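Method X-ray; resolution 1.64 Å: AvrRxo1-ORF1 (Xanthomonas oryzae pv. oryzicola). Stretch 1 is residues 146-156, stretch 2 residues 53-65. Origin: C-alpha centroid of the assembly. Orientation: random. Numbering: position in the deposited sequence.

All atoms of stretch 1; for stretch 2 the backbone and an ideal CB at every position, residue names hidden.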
# COMPACT_ATOMS: atom_id res chain seq x y z
N THR A 146 4.29 38.12 29.88
CA THR A 146 5.40 37.85 30.78
C THR A 146 5.72 39.12 31.56
O THR A 146 5.01 40.13 31.43
CB THR A 146 6.64 37.47 30.01
OG1 THR A 146 7.04 38.60 29.22
CG2 THR A 146 6.35 36.29 29.08
N GLY A 147 6.80 39.08 32.34
CA GLY A 147 7.22 40.22 33.13
C GLY A 147 7.75 41.40 32.31
O GLY A 147 7.83 42.52 32.81
N SER A 148 8.10 41.15 31.05
CA SER A 148 8.57 42.21 30.16
C SER A 148 7.40 42.83 29.40
O SER A 148 7.60 43.72 28.57
CB SER A 148 9.59 41.67 29.17
OG SER A 148 8.94 40.94 28.13
N GLY A 149 6.19 42.34 29.66
CA GLY A 149 5.00 42.80 28.96
C GLY A 149 4.78 42.16 27.60
O GLY A 149 3.80 42.46 26.91
N ALA A 150 5.69 41.28 27.21
CA ALA A 150 5.57 40.58 25.93
C ALA A 150 4.54 39.47 26.06
O ALA A 150 4.32 38.93 27.15
CB ALA A 150 6.91 40.01 25.51
N ILE A 151 3.91 39.14 24.94
CA ILE A 151 2.96 38.04 24.88
C ILE A 151 3.71 36.75 25.24
O ILE A 151 4.82 36.52 24.76
CB ILE A 151 2.33 37.95 23.47
CG1 ILE A 151 1.25 39.02 23.31
CG2 ILE A 151 1.73 36.58 23.21
CD1 ILE A 151 -0.04 38.72 24.09
N ALA A 152 3.11 35.92 26.09
CA ALA A 152 3.72 34.66 26.49
C ALA A 152 3.71 33.62 25.37
O ALA A 152 2.68 33.40 24.74
CB ALA A 152 2.98 34.10 27.70
N SER A 153 4.84 32.96 25.17
CA SER A 153 4.88 31.80 24.28
C SER A 153 4.11 30.66 24.94
O SER A 153 4.09 30.54 26.17
CB SER A 153 6.32 31.36 24.03
OG SER A 153 6.95 32.24 23.11
N ILE A 154 3.47 29.84 24.12
CA ILE A 154 2.64 28.76 24.64
C ILE A 154 2.87 27.50 23.82
O ILE A 154 3.39 27.55 22.71
CB ILE A 154 1.13 29.12 24.64
CG1 ILE A 154 0.62 29.36 23.22
CG2 ILE A 154 0.87 30.34 25.52
CD1 ILE A 154 -0.88 29.72 23.14
N VAL A 155 2.47 26.36 24.38
CA VAL A 155 2.65 25.09 23.70
C VAL A 155 1.32 24.39 23.56
O VAL A 155 0.60 24.22 24.55
CB VAL A 155 3.60 24.15 24.48
CG1 VAL A 155 3.86 22.87 23.67
CG2 VAL A 155 4.89 24.85 24.79
N VAL A 156 0.98 23.99 22.34
CA VAL A 156 -0.27 23.28 22.08
C VAL A 156 0.10 21.86 21.69
O VAL A 156 0.77 21.62 20.69
CB VAL A 156 -1.11 23.95 20.98
CG1 VAL A 156 -2.41 23.17 20.74
CG2 VAL A 156 -1.43 25.38 21.38
N UNK A 53 6.06 29.75 33.84
CA UNK A 53 7.45 29.31 33.95
C UNK A 53 8.02 29.01 32.56
O UNK A 53 9.11 29.48 32.21
CB UNK A 53 7.55 28.08 34.85
N UNK A 54 7.26 28.26 31.77
CA UNK A 54 7.67 27.95 30.39
C UNK A 54 7.92 29.24 29.63
O UNK A 54 8.97 29.42 29.00
CB UNK A 54 6.61 27.11 29.68
N UNK A 55 6.95 30.14 29.69
CA UNK A 55 7.03 31.39 28.93
C UNK A 55 8.23 32.23 29.32
O UNK A 55 8.89 32.82 28.46
CB UNK A 55 5.75 32.21 29.13
N UNK A 56 8.52 32.31 30.62
CA UNK A 56 9.65 33.12 31.06
C UNK A 56 10.96 32.47 30.65
O UNK A 56 11.91 33.17 30.30
CB UNK A 56 9.61 33.33 32.58
N UNK A 57 11.03 31.13 30.69
CA UNK A 57 12.22 30.43 30.21
C UNK A 57 12.47 30.70 28.74
O UNK A 57 13.59 31.05 28.36
CB UNK A 57 12.08 28.92 30.44
N UNK A 58 11.43 30.53 27.92
CA UNK A 58 11.55 30.76 26.48
C UNK A 58 11.98 32.19 26.17
O UNK A 58 12.83 32.40 25.31
CB UNK A 58 10.22 30.46 25.78
N UNK A 59 11.40 33.17 26.86
CA UNK A 59 11.74 34.57 26.57
C UNK A 59 13.18 34.89 26.96
O UNK A 59 13.90 35.59 26.23
CB UNK A 59 10.78 35.51 27.30
N UNK A 60 13.60 34.37 28.10
CA UNK A 60 14.96 34.54 28.58
C UNK A 60 15.95 33.95 27.60
O UNK A 60 17.09 34.42 27.48
CB UNK A 60 15.13 33.90 29.96
N UNK A 61 15.53 32.90 26.89
CA UNK A 61 16.41 32.27 25.91
C UNK A 61 16.25 32.91 24.53
O UNK A 61 16.72 32.36 23.54
CB UNK A 61 16.12 30.77 25.83
N UNK A 62 15.59 34.06 24.49
CA UNK A 62 15.55 34.88 23.28
C UNK A 62 14.47 34.55 22.26
O UNK A 62 14.51 35.04 21.13
CB UNK A 62 16.91 34.78 22.58
N UNK A 63 13.51 33.74 22.67
CA UNK A 63 12.44 33.31 21.79
C UNK A 63 11.37 34.40 21.69
O UNK A 63 10.82 34.85 22.70
CB UNK A 63 11.83 32.00 22.29
N UNK A 64 11.08 34.85 20.47
CA UNK A 64 9.98 35.79 20.27
C UNK A 64 8.66 35.09 20.60
O UNK A 64 8.63 33.86 20.68
CB UNK A 64 9.97 36.33 18.84
N UNK A 65 7.57 35.87 20.78
CA UNK A 65 6.32 35.20 21.16
C UNK A 65 5.91 34.17 20.12
O UNK A 65 5.83 34.49 18.92
CB UNK A 65 5.20 36.22 21.35

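Positions 53 to 60 are helical. At 53 nothing of stretch 1 lies within reach, so many residues would serve. It is T53.

At position 54 CA-to-CB points toward stretch 1, but no atom lies near the ideal CB. A long side chain could reach the methyls of V155, so an apolar one suits. The residue is L54; its CD1 lies 4.2 Å from V155 CG2.

Position 55 faces stretch 1 at close range. Its ideal CB is 3.6 Å from A152 CB and 3.8 Å from S153 O. That favours a small side chain. The residue is A55, whose CB packs on A152 CB. Water 1 donates to A55 O (2.7 Å) and accepts from S153 N (3.0 Å).

At position 56 the bond points sideways, with open space around CB. The amide of G147 is a free donor for a long acceptor; Glu or Gln could reach toward it. It is E56. G147 N donates to E56 OE2 at 2.9 Å.

Position 57 is out of reach and undemanding. It is S57.

Position 58 points toward S153, with the ideal CB 4.4 Å from S153 CB. A medium or large apolar group would suit. It is L58, and its CD1 lies 3.7 Å from S153 CB.

Position 59 points toward the turn from T146 to G149. The hydroxyls of T146 and S148 lie ahead, beyond the reach of a short side chain. A long polar one fits, and a carboxylate can accept from both. It is E59, extended with chi1 and chi2 t. T146 OG1 donates to E59 OE1 at 2.7 Å, and S148 OG donates to E59 OE2 at 2.7 Å. Water 2 links E59 OE1 to I151 O, donating to both.

Positions 60 and 61 are out of reach, so polar residues are among many that fit. They are S60 and D61; the latter is the first to leave helical angles. Position 62 has phi 86°, which favours glycine, and it is G62.

Position 63 points toward S153, its ideal CB 5.0 Å from S153 OG. A small or medium side chain suits. It is C63, with SG 4.3 Å from S153 OG. Water 3 joins C63 O and S153 OG.

Position 64 points away, so a polar residue is acceptable. It is Q64.

At position 65 phi is -59°, which allows proline, and I151 and S153 are close. A compact apolar residue suits. It is P65, whose CB lies 4.1 Å from I151 CB.

Stretch 2 (53-65) TLAESLESDGCQP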
# COMPACT_ATOMS: atom_id res chain seq x y z
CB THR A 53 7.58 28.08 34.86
OG1 THR A 53 7.22 28.45 36.19
CG2 THR A 53 9.01 27.57 34.87
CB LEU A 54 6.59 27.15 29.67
CG LEU A 54 6.39 25.66 29.98
CD1 LEU A 54 5.37 25.09 29.00
CD2 LEU A 54 7.71 24.90 29.91
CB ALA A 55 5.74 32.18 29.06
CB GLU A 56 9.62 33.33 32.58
CG GLU A 56 8.46 34.18 33.09
CD GLU A 56 8.57 35.66 32.77
OE1 GLU A 56 9.59 36.09 32.17
OE2 GLU A 56 7.63 36.41 33.12
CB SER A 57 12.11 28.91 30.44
OG SER A 57 13.26 28.23 29.95
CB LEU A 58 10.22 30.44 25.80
CG LEU A 58 9.86 28.95 25.85
CD1 LEU A 58 8.37 28.72 25.57
CD2 LEU A 58 10.71 28.15 24.85
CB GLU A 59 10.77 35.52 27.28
CG GLU A 59 11.09 36.99 27.02
CD GLU A 59 10.12 37.90 27.71
OE1 GLU A 59 8.90 37.71 27.51
OE2 GLU A 59 10.57 38.80 28.46
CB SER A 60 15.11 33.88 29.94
OG SER A 60 16.43 34.06 30.44
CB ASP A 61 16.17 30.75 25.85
CG ASP A 61 16.80 30.01 27.02
OD1 ASP A 61 17.74 30.53 27.65
OD2 ASP A 61 16.36 28.87 27.30
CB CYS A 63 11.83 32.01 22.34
SG CYS A 63 10.71 31.15 21.22
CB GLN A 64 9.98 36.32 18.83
CG GLN A 64 9.68 35.30 17.75
CD GLN A 64 9.98 35.84 16.36
OE1 GLN A 64 9.65 36.98 16.05
NE2 GLN A 64 10.60 35.01 15.53
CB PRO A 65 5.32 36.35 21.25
CG PRO A 65 6.16 37.50 21.67
CD PRO A 65 7.47 37.33 20.92
O HOH W 1 7.47 33.74 26.30
O HOH W 2 7.54 36.38 25.61
O HOH W 3 9.06 33.27 24.01
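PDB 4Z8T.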